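Long-range contacts in NTF2-like nuclease/anti-CRISPR (Clostridia bacterium, PDB 7JTA), which impairs the activity of the Cas9 nuclease of Streptococcus pyogenes and relieves torsion in target plasmid DNA, probably by acting as a nuclease: residues 9-14 with 23-28; 35-40 with 53-58; 14-19 with 40-45. All blocks are in the same frame, centred on the assembly; numbering follows the deposited sequence.

Contact 1. Residues 9-14 with 23-28; sequences EETRDL and IEAILV
Arg12 and Glu24 face each other across the first beta hairpin of the chain, on the sheet face that also carries Glu10 and Ile26. The two side chains cross obliquely, and their flat ends are strongly turned, with guanidinium and carboxylate planes 71° apart. NE of Arg12 donates to OE1 of Glu24 at 3.2 Å, a salt bridge in which the donor stands above the carboxylate plane; NH2 of Arg12 adds a weak bond to OE2 of Glu24. A bend at chi3 (59°) turns NE of Arg12 toward Glu24, and CD2 of Leu14 rests on one face of the guanidinium, toward its rim. Glu10 comes in on the same side: its carboxylate lies nearly coplanar with that of Glu24, and their OE1 atoms are 3.1 Å apart, two acceptors with like charges. Glu10 OE2 makes a long salt bridge to Arg12 NE. Beneath these groups the antiparallel backbones pair Arg12 with Glu24 through Arg12 N to Glu24 O at 2.8 Å and Glu24 N to Arg12 O at 2.9 Å. The opposite face is plainer, with CG2 of Thr11 against CG2 of Ile23 at 3.8 Å. At the far end Glu9 N bonds to Ile26 O at 2.8 Å, while the carboxylate of Glu9 turns to Arg33. Arg35 also grips Glu24 OE2, and Arg12 NH1 reaches Ile59 O of the second subunit. The contact thus gathers Glu10, Arg12 and Glu24 into one salt-bridge network on a single face of the sheet, in which buried Glu24 is met by two arginines.

Contact 2. Residues 35-40 with 53-58; sequences RQLSVG and PISTVL. With NO3 (nitrate ion), chain E.
Leu37 O takes two backbone donors from the facing strand, Ile54 N at 2.8 Å and Ser55 N at 3.2 Å. This double grip marks the close-packed half of the contact, where Leu37, Val39 and Ile54 are all buried. OG of Ser55 lies 4.0 Å from both CB and CD1 of Leu37. Val39 and Ile54 lie beyond, and all three hydrophobic side chains pack onto the fourth subunit, with Leu37 also against Val57 of the second. Two residues set opposite one make a classic beta bulge, which shifts the register of the antiparallel hairpin formed by strands 32-42 and 48-58 so that Ser38 pairs with Pro53. On the other side of the bulge the pairing is regular, with Leu37 N bonded to Ser55 O and Arg35 N to Val57 O. The outer edge of strand 48-58 continues the sheet into the third subunit through Ser55, Thr56 and Val57.

The other sheet face, carrying Gln36, Ser38, Pro53 and Thr56, is looser and more polar. Gln36 is extended, CG anti to the backbone N (chi1 179°), and its amide NE2 donates to Thr56 OG1 at 3.0 Å in an almost straight bond (170°) lying in the amide plane. Thr56 OG1 also bonds to a methylpentanediol molecule. A nitrate, probably from the crystallisation liquor, sits over this face: its O1 lies 3.0 Å from Gln36 OE1 and receives a weak bond from Ser38 OG at 3.4 Å.

Contact 3. Residues 14-19 with 40-45; sequences LAETAD and GIKDEN. With NO3 (nitrate ion), chain C.
Glu16 and the residues after it meet Lys42 where strand 7-16 runs into the turn of the first beta hairpin, across the end of strand 32-42 in this four-stranded antiparallel sheet. At the start of the segment, Leu14 packs on strand 20-29, and Ala15 lies against Leu32 of the second subunit. Glu16 N donates to O3 of a nitrate at 3.1 Å, an ion probably taken from the crystallisation liquor and held also by Arg50 of the fourth subunit. The Glu16 side chain leaves the strand with CG anti to the backbone N (chi1 -164°) and crosses Lys42 at about a right angle. Its OE2 receives the ammonium, Lys42 NZ, at 3.0 Å on the anti lone pair, a salt bridge. Thr17 then offers its carbonyl to the same ammonium: Thr17 O to Lys42 NZ is 2.7 Å. Ala18 O adds a weak third bond, so one charged nitrogen draws in a carboxylate and two backbone carbonyls of the turn. A bend at chi3 (68°) in Lys42 turns CE toward this group of oxygens. The Thr17 side chain packs on Ile41 of the fourth subunit. CB of Asp19 points away from strand 32-42, and the residue joins through its backbone instead, its O accepting Lys42 N at 2.9 Å and lying 3.2 Å from Lys42 CB.

How the contacts relate
The three contacts belong to one four-stranded antiparallel sheet. Contacts 1 and 2 are the outer strand pairs, with centres about 9 Å apart, and strands 20-29 and 32-42 join them directly: Glu24 OE2 of contact 1 forms a salt bridge with Arg35 NH2 of contact 2 at 2.7 Å. Leu14, common to contacts 1 and 3, places CD1 3.6 Å from Leu37 CD2, so it packs against contact 2 as well. Contact 3 lies at one end of the sheet, its centre about 16 Å from each of the others, and shares Gly40 with contact 2. All three touch the second subunit, while contacts 2 and 3 also meet the fourth.

Contact 1. Residues 9-14 with 23-28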
# COMPACT_ATOMS: atom_id res chain seq x y z
N GLU A 9 -6.34 -8.03 15.05
CA GLU A 9 -7.36 -9.06 14.88
C GLU A 9 -6.88 -10.26 14.08
O GLU A 9 -7.40 -11.37 14.25
CB GLU A 9 -8.60 -8.46 14.21
CG GLU A 9 -9.60 -9.45 13.67
CD GLU A 9 -10.62 -8.80 12.74
OE1 GLU A 9 -11.27 -7.82 13.17
OE2 GLU A 9 -10.76 -9.26 11.59
N GLU A 10 -5.89 -10.07 13.21
CA GLU A 10 -5.42 -11.14 12.34
C GLU A 10 -4.02 -10.79 11.85
O GLU A 10 -3.73 -9.61 11.60
CB GLU A 10 -6.37 -11.36 11.16
CG GLU A 10 -6.08 -12.60 10.33
CD GLU A 10 -5.41 -12.27 9.01
OE1 GLU A 10 -4.64 -11.29 8.95
OE2 GLU A 10 -5.65 -13.00 8.03
N THR A 11 -3.17 -11.80 11.72
CA THR A 11 -1.85 -11.66 11.13
C THR A 11 -1.68 -12.74 10.07
O THR A 11 -2.31 -13.80 10.15
CB THR A 11 -0.74 -11.77 12.19
OG1 THR A 11 -0.75 -10.60 13.02
CG2 THR A 11 0.62 -11.93 11.55
N ARG A 12 -0.84 -12.46 9.08
CA ARG A 12 -0.69 -13.41 7.99
C ARG A 12 0.66 -13.23 7.32
O ARG A 12 1.11 -12.10 7.10
CB ARG A 12 -1.82 -13.27 6.97
CG ARG A 12 -1.97 -14.50 6.10
CD ARG A 12 -3.39 -14.66 5.64
NE ARG A 12 -3.83 -13.49 4.90
CZ ARG A 12 -3.65 -13.33 3.59
NH1 ARG A 12 -3.04 -14.28 2.89
NH2 ARG A 12 -4.06 -12.23 2.99
N ASP A 13 1.29 -14.35 6.99
CA ASP A 13 2.58 -14.38 6.31
C ASP A 13 2.33 -14.38 4.80
O ASP A 13 1.84 -15.36 4.24
CB ASP A 13 3.35 -15.63 6.74
CG ASP A 13 4.78 -15.62 6.30
OD1 ASP A 13 5.61 -16.06 7.11
OD2 ASP A 13 5.07 -15.17 5.18
N LEU A 14 2.68 -13.27 4.14
CA LEU A 14 2.42 -13.13 2.71
C LEU A 14 3.57 -13.62 1.85
O LEU A 14 3.35 -14.07 0.72
CB LEU A 14 2.12 -11.67 2.37
CG LEU A 14 0.91 -11.05 3.05
CD1 LEU A 14 0.62 -9.68 2.46
CD2 LEU A 14 -0.31 -11.96 2.96
N ILE A 23 4.61 -9.20 6.27
CA ILE A 23 3.52 -9.47 7.21
C ILE A 23 2.31 -8.63 6.85
O ILE A 23 2.43 -7.48 6.42
CB ILE A 23 3.94 -9.20 8.66
CG1 ILE A 23 5.19 -10.00 9.04
CG2 ILE A 23 2.80 -9.50 9.61
CD1 ILE A 23 5.73 -9.66 10.41
N GLU A 24 1.13 -9.22 7.02
CA GLU A 24 -0.14 -8.52 6.97
C GLU A 24 -0.81 -8.60 8.33
O GLU A 24 -0.80 -9.65 8.97
CB GLU A 24 -1.09 -9.09 5.93
CG GLU A 24 -2.54 -8.84 6.30
CD GLU A 24 -3.52 -9.62 5.45
OE1 GLU A 24 -4.17 -10.54 5.99
OE2 GLU A 24 -3.61 -9.34 4.24
N ALA A 25 -1.39 -7.48 8.77
CA ALA A 25 -2.19 -7.46 9.98
C ALA A 25 -3.50 -6.76 9.69
O ALA A 25 -3.55 -5.81 8.90
CB ALA A 25 -1.46 -6.77 11.14
N ILE A 26 -4.58 -7.23 10.31
CA ILE A 26 -5.86 -6.54 10.29
C ILE A 26 -6.01 -5.85 11.64
O ILE A 26 -6.07 -6.51 12.68
CB ILE A 26 -7.02 -7.51 10.04
CG1 ILE A 26 -6.83 -8.23 8.70
CG2 ILE A 26 -8.33 -6.75 10.04
CD1 ILE A 26 -6.58 -7.30 7.54
N LEU A 27 -6.05 -4.52 11.62
CA LEU A 27 -6.19 -3.72 12.83
C LEU A 27 -7.61 -3.18 12.95
O LEU A 27 -8.25 -2.86 11.94
CB LEU A 27 -5.20 -2.56 12.82
CG LEU A 27 -3.75 -2.93 12.49
CD1 LEU A 27 -2.84 -1.72 12.63
CD2 LEU A 27 -3.27 -4.07 13.37
N VAL A 28 -8.11 -3.11 14.18
CA VAL A 28 -9.39 -2.49 14.47
C VAL A 28 -9.17 -1.44 15.55
O VAL A 28 -8.72 -1.76 16.65
CB VAL A 28 -10.45 -3.51 14.92
CG1 VAL A 28 -11.70 -2.79 15.37
CG2 VAL A 28 -10.77 -4.47 13.80

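Contact 2. Residues 35-40 with 53-58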
# COMPACT_ATOMS: atom_id res chain seq x y z
N ARG A 35 -5.96 -2.57 7.11
CA ARG A 35 -5.01 -3.58 6.64
C ARG A 35 -3.62 -2.97 6.62
O ARG A 35 -3.36 -2.02 5.86
CB ARG A 35 -5.40 -4.10 5.26
CG ARG A 35 -4.42 -5.13 4.72
CD ARG A 35 -4.89 -5.70 3.40
NE ARG A 35 -4.23 -6.96 3.08
CZ ARG A 35 -3.37 -7.12 2.08
NH1 ARG A 35 -3.05 -6.10 1.30
NH2 ARG A 35 -2.82 -8.31 1.87
N GLN A 36 -2.72 -3.51 7.44
CA GLN A 36 -1.34 -3.06 7.53
C GLN A 36 -0.40 -4.08 6.91
O GLN A 36 -0.47 -5.27 7.24
CB GLN A 36 -0.95 -2.81 8.99
CG GLN A 36 0.49 -2.35 9.16
CD GLN A 36 0.80 -1.92 10.58
OE1 GLN A 36 1.32 -2.70 11.37
NE2 GLN A 36 0.46 -0.68 10.91
N LEU A 37 0.46 -3.61 6.02
CA LEU A 37 1.52 -4.43 5.43
C LEU A 37 2.86 -4.00 6.04
O LEU A 37 3.19 -2.82 6.03
CB LEU A 37 1.55 -4.27 3.91
CG LEU A 37 0.31 -4.77 3.20
CD1 LEU A 37 0.36 -4.39 1.73
CD2 LEU A 37 0.18 -6.28 3.36
N SER A 38 3.61 -4.97 6.55
CA SER A 38 4.89 -4.70 7.18
C SER A 38 5.96 -5.65 6.66
O SER A 38 5.67 -6.68 6.06
CB SER A 38 4.80 -4.83 8.71
OG SER A 38 3.62 -4.22 9.20
N VAL A 39 7.21 -5.28 6.92
CA VAL A 39 8.37 -6.14 6.68
C VAL A 39 8.98 -6.47 8.03
O VAL A 39 9.33 -5.57 8.80
CB VAL A 39 9.40 -5.48 5.76
CG1 VAL A 39 10.65 -6.33 5.70
CG2 VAL A 39 8.83 -5.30 4.38
N GLY A 40 9.10 -7.76 8.33
CA GLY A 40 9.77 -8.22 9.53
C GLY A 40 11.21 -8.62 9.22
O GLY A 40 11.49 -9.18 8.16
N PRO A 53 6.79 -1.13 9.51
CA PRO A 53 5.50 -0.93 8.83
C PRO A 53 5.69 -0.19 7.51
O PRO A 53 6.46 0.76 7.41
CB PRO A 53 4.70 -0.09 9.84
CG PRO A 53 5.35 -0.35 11.15
CD PRO A 53 6.81 -0.53 10.85
N ILE A 54 4.98 -0.66 6.49
CA ILE A 54 5.10 -0.12 5.15
C ILE A 54 3.87 0.69 4.76
O ILE A 54 3.99 1.77 4.18
CB ILE A 54 5.37 -1.23 4.11
CG1 ILE A 54 6.71 -1.92 4.39
CG2 ILE A 54 5.32 -0.67 2.70
CD1 ILE A 54 7.08 -2.93 3.34
N SER A 55 2.67 0.18 5.08
CA SER A 55 1.46 0.87 4.69
C SER A 55 0.29 0.36 5.51
O SER A 55 0.23 -0.83 5.86
CB SER A 55 1.17 0.70 3.20
OG SER A 55 0.58 -0.56 2.94
N THR A 56 -0.62 1.27 5.84
CA THR A 56 -1.89 0.94 6.48
C THR A 56 -3.00 1.62 5.69
O THR A 56 -2.84 2.76 5.23
CB THR A 56 -1.93 1.39 7.93
OG1 THR A 56 -0.77 0.89 8.62
CG2 THR A 56 -3.18 0.86 8.61
N VAL A 57 -4.11 0.91 5.49
CA VAL A 57 -5.22 1.42 4.70
C VAL A 57 -6.53 1.01 5.35
O VAL A 57 -6.64 -0.08 5.92
CB VAL A 57 -5.16 0.92 3.24
CG1 VAL A 57 -6.28 1.53 2.43
CG2 VAL A 57 -3.81 1.25 2.62
N LEU A 58 -7.52 1.89 5.26
CA LEU A 58 -8.86 1.58 5.74
C LEU A 58 -9.52 0.56 4.83
O LEU A 58 -9.44 0.66 3.60
CB LEU A 58 -9.70 2.85 5.81
CG LEU A 58 -11.11 2.73 6.41
CD1 LEU A 58 -11.04 2.49 7.91
CD2 LEU A 58 -11.90 3.99 6.12
N NO3 E . 2.08 -5.56 13.36
O1 NO3 E . 2.60 -5.27 12.25
O2 NO3 E . 2.43 -6.61 13.98
O3 NO3 E . 1.22 -4.79 13.87

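Contact 3. Residues 14-19 with 40-45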
# COMPACT_ATOMS: atom_id res chain seq x y z
N LEU A 14 2.68 -13.27 4.14
CA LEU A 14 2.42 -13.13 2.71
C LEU A 14 3.57 -13.62 1.85
O LEU A 14 3.35 -14.07 0.72
CB LEU A 14 2.12 -11.67 2.37
CG LEU A 14 0.91 -11.05 3.05
CD1 LEU A 14 0.62 -9.68 2.46
CD2 LEU A 14 -0.31 -11.96 2.96
N ALA A 15 4.80 -13.54 2.36
CA ALA A 15 5.98 -13.97 1.64
C ALA A 15 7.11 -14.07 2.64
O ALA A 15 7.21 -13.25 3.56
CB ALA A 15 6.34 -12.99 0.52
N GLU A 16 7.95 -15.09 2.49
CA GLU A 16 9.00 -15.30 3.47
C GLU A 16 10.31 -15.70 2.80
O GLU A 16 10.32 -16.31 1.73
CB GLU A 16 8.62 -16.35 4.52
CG GLU A 16 9.51 -16.30 5.74
CD GLU A 16 8.83 -16.81 6.99
OE1 GLU A 16 7.65 -17.21 6.89
OE2 GLU A 16 9.45 -16.80 8.07
N THR A 17 11.40 -15.35 3.47
CA THR A 17 12.76 -15.57 3.03
C THR A 17 13.57 -15.96 4.25
O THR A 17 13.10 -15.84 5.39
CB THR A 17 13.33 -14.32 2.34
OG1 THR A 17 12.79 -14.22 1.01
CG2 THR A 17 14.86 -14.29 2.31
N ALA A 18 14.78 -16.46 4.02
CA ALA A 18 15.69 -16.71 5.13
C ALA A 18 15.74 -15.51 6.07
O ALA A 18 15.65 -15.66 7.29
CB ALA A 18 17.09 -17.05 4.62
N ASP A 19 15.82 -14.30 5.50
CA ASP A 19 16.10 -13.11 6.29
C ASP A 19 14.91 -12.20 6.52
O ASP A 19 14.86 -11.53 7.55
CB ASP A 19 17.22 -12.31 5.62
CG ASP A 19 18.56 -13.04 5.64
OD1 ASP A 19 18.84 -13.72 6.64
OD2 ASP A 19 19.31 -12.93 4.65
N GLY A 40 9.10 -7.76 8.33
CA GLY A 40 9.77 -8.22 9.53
C GLY A 40 11.21 -8.62 9.22
O GLY A 40 11.49 -9.18 8.16
N ILE A 41 12.11 -8.28 10.13
CA ILE A 41 13.53 -8.58 9.98
C ILE A 41 13.87 -9.76 10.88
O ILE A 41 13.60 -9.74 12.08
CB ILE A 41 14.40 -7.36 10.35
CG1 ILE A 41 13.81 -6.08 9.74
CG2 ILE A 41 15.82 -7.57 9.88
CD1 ILE A 41 13.85 -6.05 8.23
N LYS A 42 14.45 -10.80 10.29
CA LYS A 42 14.76 -12.03 11.00
C LYS A 42 16.26 -12.12 11.26
O LYS A 42 17.08 -11.68 10.45
CB LYS A 42 14.28 -13.25 10.21
CG LYS A 42 12.76 -13.36 10.15
CD LYS A 42 12.29 -14.20 8.97
CE LYS A 42 12.68 -15.66 9.12
NZ LYS A 42 12.38 -16.42 7.88
N ASP A 43 16.61 -12.69 12.41
CA ASP A 43 18.00 -12.89 12.79
C ASP A 43 18.46 -14.27 12.31
O ASP A 43 17.78 -14.94 11.52
CB ASP A 43 18.19 -12.70 14.29
CG ASP A 43 17.43 -13.72 15.12
OD1 ASP A 43 17.48 -13.63 16.36
OD2 ASP A 43 16.80 -14.63 14.54
N GLU A 44 19.62 -14.72 12.79
CA GLU A 44 20.12 -16.03 12.36
C GLU A 44 19.23 -17.17 12.84
O GLU A 44 19.17 -18.22 12.19
CB GLU A 44 21.55 -16.23 12.86
N ASN A 45 18.53 -16.98 13.96
CA ASN A 45 17.69 -18.03 14.53
C ASN A 45 16.29 -18.05 13.94
O ASN A 45 15.44 -18.80 14.43
CB ASN A 45 17.61 -17.88 16.05
CG ASN A 45 18.96 -18.05 16.73
OD1 ASN A 45 19.73 -18.95 16.39
ND2 ASN A 45 19.25 -17.19 17.69
N NO3 C . 8.06 -16.45 -1.29
O1 NO3 C . 9.05 -15.67 -1.39
O2 NO3 C . 7.66 -17.08 -2.32
O3 NO3 C . 7.49 -16.61 -0.18